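Local coordinates for glucanase (Clostridium thermocellum, PDB 5GXX), which probably hydrolyses beta-1,4-glucan chains of cellulose from within, as a cellulosomal family 9 endoglucanase, at residues V44-N58 with Y98-I112. The protein carries 1 engineered substitution. Sequence-based numbering, arbitrary orientation.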
ATOM      1  N   VAL A  44      -7.635 -36.815  -5.719  1.00 18.01           N
ATOM      2  CA  VAL A  44      -7.943 -37.749  -6.796  1.00 17.44           C
ATOM      3  C   VAL A  44      -7.659 -37.037  -8.111  1.00 18.23           C
ATOM      4  O   VAL A  44      -8.150 -35.928  -8.357  1.00 18.27           O
ATOM      5  CB  VAL A  44      -9.416 -38.191  -6.778  1.00 18.66           C
ATOM      6  CG1 VAL A  44      -9.672 -39.236  -7.853  1.00 16.08           C
ATOM      7  CG2 VAL A  44      -9.789 -38.735  -5.404  1.00 18.21           C
ATOM      8  N   LEU A  45      -6.862 -37.689  -8.950  1.00 17.99           N
ATOM      9  CA  LEU A  45      -6.411 -37.093 -10.201  1.00 17.34           C
ATOM     10  C   LEU A  45      -7.391 -37.348 -11.336  1.00 16.90           C
ATOM     11  O   LEU A  45      -8.224 -38.241 -11.262  1.00 17.44           O
ATOM     12  CB  LEU A  45      -5.035 -37.648 -10.563  1.00 17.33           C
ATOM     13  CG  LEU A  45      -3.927 -37.348  -9.554  1.00 18.32           C
ATOM     14  CD1 LEU A  45      -2.673 -38.110  -9.957  1.00 21.15           C
ATOM     15  CD2 LEU A  45      -3.671 -35.854  -9.529  1.00 19.04           C
ATOM     16  N   GLY A  46      -7.247 -36.558 -12.397  1.00 16.22           N
ATOM     17  CA  GLY A  46      -8.094 -36.664 -13.589  1.00 15.90           C
ATOM     18  C   GLY A  46      -9.510 -36.166 -13.396  1.00 15.44           C
ATOM     19  O   GLY A  46      -9.775 -35.353 -12.508  1.00 15.84           O
ATOM     20  N   GLY A  47     -10.421 -36.692 -14.212  1.00 14.17           N
ATOM     21  CA  GLY A  47     -11.809 -36.240 -14.188  1.00 15.00           C
ATOM     22  C   GLY A  47     -11.940 -34.864 -14.822  1.00 13.47           C
ATOM     23  O   GLY A  47     -10.987 -34.348 -15.416  1.00 15.26           O
ATOM     24  N   TRP A  48     -13.127 -34.274 -14.707  1.00 11.95           N
ATOM     25  CA  TRP A  48     -13.402 -32.998 -15.366  1.00 12.14           C
ATOM     26  C   TRP A  48     -13.597 -31.865 -14.378  1.00 11.82           C
ATOM     27  O   TRP A  48     -14.289 -32.067 -13.376  1.00 12.11           O
ATOM     28  CB  TRP A  48     -14.690 -33.041 -16.189  1.00 10.77           C
ATOM     29  CG  TRP A  48     -14.686 -33.996 -17.354  1.00 12.78           C
ATOM     30  CD1 TRP A  48     -13.672 -34.201 -18.270  1.00 10.93           C
ATOM     31  CD2 TRP A  48     -15.750 -34.876 -17.730  1.00 12.08           C
ATOM     32  NE1 TRP A  48     -14.061 -35.147 -19.201  1.00 12.75           N
ATOM     33  CE2 TRP A  48     -15.321 -35.589 -18.876  1.00 10.46           C
ATOM     34  CE3 TRP A  48     -17.031 -35.136 -17.212  1.00 12.18           C
ATOM     35  CZ2 TRP A  48     -16.131 -36.524 -19.517  1.00 14.32           C
ATOM     36  CZ3 TRP A  48     -17.827 -36.078 -17.844  1.00 11.00           C
ATOM     37  CH2 TRP A  48     -17.373 -36.762 -18.987  1.00 12.34           C
ATOM     38  N   TYR A  49     -13.073 -30.683 -14.715  1.00 11.73           N
ATOM     39  CA  TYR A  49     -13.541 -29.456 -14.060  1.00 11.32           C
ATOM     40  C   TYR A  49     -14.998 -29.267 -14.448  1.00 11.26           C
ATOM     41  O   TYR A  49     -15.411 -29.592 -15.577  1.00 12.52           O
ATOM     42  CB  TYR A  49     -12.709 -28.238 -14.467  1.00 13.50           C
ATOM     43  CG  TYR A  49     -11.249 -28.465 -14.195  1.00 14.51           C
ATOM     44  CD1 TYR A  49     -10.825 -28.822 -12.919  1.00 12.59           C
ATOM     45  CD2 TYR A  49     -10.299 -28.341 -15.207  1.00 13.69           C
ATOM     46  CE1 TYR A  49      -9.492 -29.050 -12.647  1.00 12.11           C
ATOM     47  CE2 TYR A  49      -8.954 -28.549 -14.947  1.00 12.90           C
ATOM     48  CZ  TYR A  49      -8.561 -28.899 -13.664  1.00 15.63           C
ATOM     49  OH  TYR A  49      -7.230 -29.164 -13.439  1.00 15.97           O
ATOM     50  N   ASP A  50     -15.803 -28.745 -13.532  1.00 11.55           N
ATOM     51  CA  ASP A  50     -17.241 -28.763 -13.778  1.00 10.71           C
ATOM     52  C   ASP A  50     -17.711 -27.835 -14.900  1.00 11.90           C
ATOM     53  O   ASP A  50     -18.459 -28.249 -15.803  1.00 11.35           O
ATOM     54  CB  ASP A  50     -17.995 -28.416 -12.491  1.00 10.66           C
ATOM     55  CG  ASP A  50     -19.490 -28.419 -12.703  1.00 11.00           C
ATOM     56  OD1 ASP A  50     -20.054 -29.503 -12.985  1.00 12.64           O
ATOM     57  OD2 ASP A  50     -20.089 -27.320 -12.605  1.00 13.22           O
ATOM     58  N   ALA A  51     -17.249 -26.596 -14.851  1.00 11.86           N
ATOM     59  CA  ALA A  51     -17.840 -25.559 -15.680  1.00 10.72           C
ATOM     60  C   ALA A  51     -16.693 -24.664 -16.138  1.00 11.04           C
ATOM     61  O   ALA A  51     -15.701 -25.193 -16.645  1.00 11.36           O
ATOM     62  CB  ALA A  51     -18.943 -24.795 -14.944  1.00 10.65           C
ATOM     63  N   GLY A  52     -16.807 -23.348 -16.000  1.00 11.48           N
ATOM     64  CA  GLY A  52     -15.679 -22.465 -16.309  1.00 12.11           C
ATOM     65  C   GLY A  52     -14.798 -22.217 -15.102  1.00 12.57           C
ATOM     66  O   GLY A  52     -13.982 -21.296 -15.097  1.00 11.93           O
ATOM     67  N   ASP A  53     -14.961 -23.116 -14.130  1.00 12.48           N
ATOM     68  CA  ASP A  53     -14.247 -23.122 -12.862  1.00 13.41           C
ATOM     69  C   ASP A  53     -13.314 -24.319 -12.781  1.00 13.52           C
ATOM     70  O   ASP A  53     -13.059 -25.006 -13.767  1.00 14.22           O
ATOM     71  CB  ASP A  53     -15.251 -23.145 -11.698  1.00 13.34           C
ATOM     72  CG  ASP A  53     -16.120 -24.389 -11.684  1.00 14.26           C
ATOM     73  OD1 ASP A  53     -16.087 -25.131 -12.692  1.00 13.28           O
ATOM     74  OD2 ASP A  53     -16.811 -24.636 -10.655  1.00 13.58           O
ATOM     75  N   HIS A  54     -12.800 -24.592 -11.588  1.00 12.29           N
ATOM     76  CA  HIS A  54     -11.861 -25.693 -11.447  1.00 12.42           C
ATOM     77  C   HIS A  54     -12.225 -26.682 -10.335  1.00 12.72           C
ATOM     78  O   HIS A  54     -11.395 -27.464  -9.870  1.00 13.96           O
ATOM     79  CB  HIS A  54     -10.420 -25.168 -11.340  1.00 13.19           C
ATOM     80  CG  HIS A  54     -10.030 -24.313 -12.506  1.00 13.27           C
ATOM     81  ND1 HIS A  54      -9.914 -22.943 -12.435  1.00 13.66           N
ATOM     82  CD2 HIS A  54      -9.829 -24.638 -13.806  1.00 13.89           C
ATOM     83  CE1 HIS A  54      -9.620 -22.463 -13.631  1.00 15.40           C
ATOM     84  NE2 HIS A  54      -9.568 -23.471 -14.482  1.00 13.35           N
ATOM     85  N   VAL A  55     -13.486 -26.673  -9.927  1.00 13.34           N
ATOM     86  CA  VAL A  55     -13.967 -27.642  -8.954  1.00 13.68           C
ATOM     87  C   VAL A  55     -14.324 -28.950  -9.650  1.00 14.01           C
ATOM     88  O   VAL A  55     -14.847 -28.932 -10.765  1.00 13.81           O
ATOM     89  CB  VAL A  55     -15.204 -27.111  -8.205  1.00 13.50           C
ATOM     90  CG1 VAL A  55     -15.643 -28.101  -7.108  1.00 14.94           C
ATOM     91  CG2 VAL A  55     -14.907 -25.761  -7.581  1.00 14.71           C
ATOM     92  N   LYS A  56     -14.040 -30.075  -8.996  1.00 13.33           N
ATOM     93  CA  LYS A  56     -14.555 -31.374  -9.409  1.00 13.02           C
ATOM     94  C   LYS A  56     -15.773 -31.662  -8.523  1.00 14.39           C
ATOM     95  O   LYS A  56     -15.668 -31.966  -7.326  1.00 13.67           O
ATOM     96  CB  LYS A  56     -13.460 -32.455  -9.352  1.00 13.14           C
ATOM     97  CG  LYS A  56     -12.179 -32.113 -10.104  1.00 13.81           C
ATOM     98  CD  LYS A  56     -11.180 -33.264 -10.007  1.00 13.92           C
ATOM     99  CE  LYS A  56      -9.823 -32.842 -10.488  1.00 15.57           C
ATOM    100  NZ  LYS A  56      -8.890 -33.985 -10.332  1.00 15.24           N
ATOM    101  N   PHE A  57     -16.958 -31.503  -9.106  1.00 12.88           N
ATOM    102  CA  PHE A  57     -18.227 -31.738  -8.421  1.00 12.98           C
ATOM    103  C   PHE A  57     -18.774 -33.074  -8.900  1.00 14.58           C
ATOM    104  O   PHE A  57     -19.271 -33.155 -10.022  1.00 14.60           O
ATOM    105  CB  PHE A  57     -19.276 -30.671  -8.749  1.00 12.70           C
ATOM    106  CG  PHE A  57     -19.105 -29.352  -8.033  1.00 12.62           C
ATOM    107  CD1 PHE A  57     -19.297 -29.255  -6.663  1.00 13.13           C
ATOM    108  CD2 PHE A  57     -18.905 -28.174  -8.756  1.00 11.64           C
ATOM    109  CE1 PHE A  57     -19.216 -28.013  -6.027  1.00 13.65           C
ATOM    110  CE2 PHE A  57     -18.814 -26.927  -8.136  1.00 13.42           C
ATOM    111  CZ  PHE A  57     -18.979 -26.844  -6.752  1.00 15.24           C
ATOM    112  N   ASN A  58     -18.691 -34.123  -8.092  1.00 13.54           N
ATOM    113  CA  ASN A  58     -18.965 -35.464  -8.605  1.00 14.53           C
ATOM    114  C   ASN A  58     -20.397 -35.725  -9.051  1.00 13.59           C
ATOM    115  O   ASN A  58     -20.596 -36.600  -9.888  1.00 13.72           O
ATOM    116  CB  ASN A  58     -18.589 -36.553  -7.586  1.00 12.59           C
ATOM    117  CG  ASN A  58     -17.099 -36.816  -7.498  1.00 15.37           C
ATOM    118  OD1 ASN A  58     -16.286 -35.919  -7.711  1.00 16.28           O
ATOM    119  ND2 ASN A  58     -16.739 -38.071  -7.202  1.00 19.02           N
ATOM    120  N   TYR A  98     -11.763 -41.621 -13.163  1.00 16.70           N
ATOM    121  CA  TYR A  98     -11.837 -40.757 -11.992  1.00 15.48           C
ATOM    122  C   TYR A  98     -12.865 -41.255 -10.978  1.00 15.70           C
ATOM    123  O   TYR A  98     -12.534 -41.307  -9.794  1.00 15.99           O
ATOM    124  CB  TYR A  98     -12.050 -39.280 -12.383  1.00 14.76           C
ATOM    125  CG  TYR A  98     -12.456 -38.385 -11.230  1.00 15.63           C
ATOM    126  CD1 TYR A  98     -13.798 -38.202 -10.910  1.00 12.92           C
ATOM    127  CD2 TYR A  98     -11.510 -37.724 -10.450  1.00 16.32           C
ATOM    128  CE1 TYR A  98     -14.188 -37.379  -9.866  1.00 14.86           C
ATOM    129  CE2 TYR A  98     -11.887 -36.904  -9.399  1.00 17.33           C
ATOM    130  CZ  TYR A  98     -13.223 -36.744  -9.106  1.00 15.06           C
ATOM    131  OH  TYR A  98     -13.633 -35.941  -8.064  1.00 17.90           O
ATOM    132  N   LEU A  99     -14.062 -41.643 -11.410  1.00 16.25           N
ATOM    133  CA  LEU A  99     -15.070 -42.101 -10.458  1.00 15.30           C
ATOM    134  C   LEU A  99     -14.587 -43.345  -9.711  1.00 16.44           C
ATOM    135  O   LEU A  99     -14.788 -43.450  -8.496  1.00 17.57           O
ATOM    136  CB  LEU A  99     -16.405 -42.394 -11.136  1.00 13.91           C
ATOM    137  CG  LEU A  99     -17.050 -41.213 -11.869  1.00 16.07           C
ATOM    138  CD1 LEU A  99     -18.422 -41.600 -12.414  1.00 16.78           C
ATOM    139  CD2 LEU A  99     -17.148 -40.006 -10.936  1.00 16.34           C
ATOM    140  N   VAL A 100     -13.931 -44.253 -10.427  1.00 16.36           N
ATOM    141  CA  VAL A 100     -13.278 -45.411  -9.796  1.00 16.59           C
ATOM    142  C   VAL A 100     -12.202 -44.983  -8.797  1.00 18.10           C
ATOM    143  O   VAL A 100     -12.141 -45.524  -7.680  1.00 19.16           O
ATOM    144  CB  VAL A 100     -12.726 -46.405 -10.848  1.00 16.43           C
ATOM    145  CG1 VAL A 100     -11.833 -47.518 -10.227  1.00 15.87           C
ATOM    146  CG2 VAL A 100     -13.873 -47.085 -11.567  1.00 17.81           C
ATOM    147  N   ALA A 101     -11.384 -44.003  -9.182  1.00 18.32           N
ATOM    148  CA  ALA A 101     -10.297 -43.545  -8.320  1.00 17.70           C
ATOM    149  C   ALA A 101     -10.772 -42.863  -7.041  1.00 18.58           C
ATOM    150  O   ALA A 101     -10.000 -42.723  -6.089  1.00 19.28           O
ATOM    151  CB  ALA A 101      -9.306 -42.671  -9.093  1.00 16.98           C
ATOM    152  N   CYS A 102     -12.041 -42.460  -7.007  1.00 16.23           N
ATOM    153  CA  CYS A 102     -12.637 -41.821  -5.829  1.00 17.39           C
ATOM    154  C   CYS A 102     -13.031 -42.800  -4.715  1.00 16.92           C
ATOM    155  O   CYS A 102     -13.397 -42.360  -3.626  1.00 18.89           O
ATOM    156  CB  CYS A 102     -13.907 -41.070  -6.214  1.00 16.12           C
ATOM    157  SG  CYS A 102     -13.579 -39.515  -7.077  1.00 17.66           S
ATOM    158  N   ASP A 103     -12.966 -44.101  -4.982  1.00 19.86           N
ATOM    159  CA  ASP A 103     -13.368 -45.104  -4.002  1.00 20.13           C
ATOM    160  C   ASP A 103     -12.567 -44.999  -2.704  1.00 22.28           C
ATOM    161  O   ASP A 103     -11.337 -44.946  -2.744  1.00 22.25           O
ATOM    162  CB  ASP A 103     -13.174 -46.511  -4.579  1.00 20.90           C
ATOM    163  CG  ASP A 103     -13.589 -47.609  -3.619  1.00 23.31           C
ATOM    164  OD1 ASP A 103     -14.623 -47.484  -2.927  1.00 24.75           O
ATOM    165  OD2 ASP A 103     -12.861 -48.624  -3.583  1.00 23.67           O
ATOM    166  N   ARG A 104     -13.263 -44.983  -1.568  1.00 22.82           N
ATOM    167  CA  ARG A 104     -12.612 -45.079  -0.258  1.00 25.94           C
ATOM    168  C   ARG A 104     -13.313 -46.160   0.574  1.00 27.89           C
ATOM    169  O   ARG A 104     -13.290 -46.124   1.806  1.00 30.64           O
ATOM    170  CB  ARG A 104     -12.593 -43.720   0.463  1.00 24.41           C
ATOM    171  CG  ARG A 104     -11.794 -42.591  -0.213  1.00 26.09           C
ATOM    172  CD  ARG A 104     -10.311 -42.910  -0.283  1.00 25.34           C
ATOM    173  NE  ARG A 104      -9.456 -41.881  -0.876  1.00 27.12           N
ATOM    174  CZ  ARG A 104      -9.113 -41.795  -2.163  1.00 27.22           C
ATOM    175  NH1 ARG A 104      -9.574 -42.649  -3.082  1.00 24.95           N
ATOM    176  NH2 ARG A 104      -8.295 -40.816  -2.526  1.00 30.23           N
ATOM    177  N   GLY A 105     -13.972 -47.092  -0.114  1.00 29.47           N
ATOM    178  CA  GLY A 105     -14.625 -48.254   0.499  1.00 30.64           C
ATOM    179  C   GLY A 105     -16.029 -48.053   1.038  1.00 31.32           C
ATOM    180  O   GLY A 105     -17.026 -48.331   0.363  1.00 32.42           O
ATOM    181  N   ASP A 106     -16.097 -47.589   2.279  1.00 30.26           N
ATOM    182  CA  ASP A 106     -17.342 -47.282   2.970  1.00 30.41           C
ATOM    183  C   ASP A 106     -17.785 -45.850   2.647  1.00 28.97           C
ATOM    184  O   ASP A 106     -18.729 -45.326   3.243  1.00 28.91           O
ATOM    185  CB  ASP A 106     -17.051 -47.393   4.463  1.00 32.74           C
ATOM    186  CG  ASP A 106     -15.708 -46.761   4.824  1.00 35.66           C
ATOM    187  OD1 ASP A 106     -15.592 -45.516   4.707  1.00 37.66           O
ATOM    188  OD2 ASP A 106     -14.756 -47.502   5.178  1.00 36.07           O
ATOM    189  N   SER A 107     -17.059 -45.216   1.730  1.00 27.40           N
ATOM    190  CA  SER A 107     -17.251 -43.814   1.374  1.00 25.55           C
ATOM    191  C   SER A 107     -16.518 -43.541   0.065  1.00 24.52           C
ATOM    192  O   SER A 107     -15.800 -44.396  -0.445  1.00 24.87           O
ATOM    193  CB  SER A 107     -16.728 -42.889   2.477  1.00 25.88           C
ATOM    194  OG  SER A 107     -15.391 -43.212   2.814  1.00 28.09           O
ATOM    195  N   VAL A 108     -16.723 -42.358  -0.507  1.00 22.39           N
ATOM    196  CA  VAL A 108     -16.001 -41.949  -1.713  1.00 20.72           C
ATOM    197  C   VAL A 108     -15.523 -40.520  -1.516  1.00 18.88           C
ATOM    198  O   VAL A 108     -16.111 -39.792  -0.709  1.00 20.61           O
ATOM    199  CB  VAL A 108     -16.891 -42.034  -2.995  1.00 19.15           C
ATOM    200  CG1 VAL A 108     -17.349 -43.477  -3.244  1.00 21.69           C
ATOM    201  CG2 VAL A 108     -18.092 -41.073  -2.937  1.00 19.27           C
ATOM    202  N   VAL A 109     -14.466 -40.134  -2.229  1.00 17.91           N
ATOM    203  CA  VAL A 109     -14.145 -38.725  -2.438  1.00 17.99           C
ATOM    204  C   VAL A 109     -15.230 -38.224  -3.387  1.00 17.18           C
ATOM    205  O   VAL A 109     -15.381 -38.780  -4.479  1.00 19.02           O
ATOM    206  CB  VAL A 109     -12.772 -38.526  -3.114  1.00 18.03           C
ATOM    207  CG1 VAL A 109     -12.572 -37.065  -3.497  1.00 18.16           C
ATOM    208  CG2 VAL A 109     -11.644 -38.982  -2.190  1.00 18.79           C
ATOM    209  N   TYR A 110     -15.973 -37.200  -2.974  1.00 17.09           N
ATOM    210  CA  TYR A 110     -17.082 -36.689  -3.794  1.00 16.88           C
ATOM    211  C   TYR A 110     -16.915 -35.261  -4.294  1.00 16.81           C
ATOM    212  O   TYR A 110     -17.780 -34.755  -5.012  1.00 16.34           O
ATOM    213  CB  TYR A 110     -18.423 -36.856  -3.062  1.00 16.50           C
ATOM    214  CG  TYR A 110     -18.703 -35.899  -1.916  1.00 17.39           C
ATOM    215  CD1 TYR A 110     -18.292 -36.192  -0.612  1.00 18.91           C
ATOM    216  CD2 TYR A 110     -19.425 -34.719  -2.124  1.00 17.08           C
ATOM    217  CE1 TYR A 110     -18.578 -35.318   0.440  1.00 18.10           C
ATOM    218  CE2 TYR A 110     -19.703 -33.835  -1.086  1.00 18.39           C
ATOM    219  CZ  TYR A 110     -19.287 -34.149   0.202  1.00 17.22           C
ATOM    220  OH  TYR A 110     -19.561 -33.275   1.234  1.00 19.15           O
ATOM    221  N   GLN A 111     -15.824 -34.607  -3.909  1.00 16.66           N
ATOM    222  CA  GLN A 111     -15.537 -33.269  -4.388  1.00 16.61           C
ATOM    223  C   GLN A 111     -14.054 -32.959  -4.269  1.00 15.92           C
ATOM    224  O   GLN A 111     -13.405 -33.354  -3.302  1.00 16.50           O
ATOM    225  CB  GLN A 111     -16.366 -32.246  -3.608  1.00 16.01           C
ATOM    226  CG  GLN A 111     -16.269 -30.825  -4.130  1.00 14.47           C
ATOM    227  CD  GLN A 111     -17.334 -29.919  -3.569  1.00 14.53           C
ATOM    228  OE1 GLN A 111     -18.509 -30.276  -3.499  1.00 14.59           O
ATOM    229  NE2 GLN A 111     -16.929 -28.713  -3.200  1.00 17.08           N
ATOM    230  N   ILE A 112     -13.503 -32.249  -5.250  1.00 16.49           N
ATOM    231  CA  ILE A 112     -12.154 -31.695  -5.138  1.00 16.31           C
ATOM    232  C   ILE A 112     -12.257 -30.196  -5.365  1.00 15.96           C
ATOM    233  O   ILE A 112     -12.771 -29.751  -6.385  1.00 14.49           O
ATOM    234  CB  ILE A 112     -11.145 -32.259  -6.168  1.00 16.69           C
ATOM    235  CG1 ILE A 112     -11.038 -33.792  -6.145  1.00 19.25           C
ATOM    236  CG2 ILE A 112      -9.757 -31.602  -6.001  1.00 18.58           C
ATOM    237  CD1 ILE A 112     -10.507 -34.414  -4.866  1.00 22.00           C
TER
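Lys-56 and Phe-57 pair with Ile-112 and Gln-111 as a short antiparallel edge of a three-stranded sheet in the family 9 catalytic module, an (alpha/alpha)6 barrel, a worked example of a two-residue edge strand whose flanking side chains carry the contact on to the end of a helix. Lys-56 and Ile-112 form the hydrogen-bonded pair, with Lys-56 N 2.9 Å from Ile-112 O and the reciprocal bond from Ile-112 N to Lys-56 O. The next pair is non-hydrogen-bonded: the Gln-111 side chain runs alongside Phe-57, its amide plane turned 71° from the ring, with OE1 at the ring edge 3.4 Å from CD1, while its NE2 bonds to Gly-113 O. Phe-57, at the N-cap position of helix 58-75, also lies about 4 Å (side chain to ligand) from a bound Tris molecule.

On the other face, the Lys-56 chain runs extended past Ile-112 and the Tyr-98 ring. Lys-56 NZ donates hydrogen bonds to Val-44 O and Gly-46 O, the second at 2.7 Å from NZ. Gly-47 lets that loop pass close against Tyr-98, its CA 3.5 Å from the tyrosine CB. Val-44 sets CG1 against Tyr-98 and Ala-101, while CG2 packs on Val-109.

Asn-58, first residue of helix 58-75, is bonded at both ends of its amide. Tyr-98 OH donates to a lone pair of Asn-58 OD1 at 2.7 Å, and Asn-58 ND2 donates an almost straight hydrogen bond (165°), in the amide plane, to Cys-102 SG, 3.5 Å away.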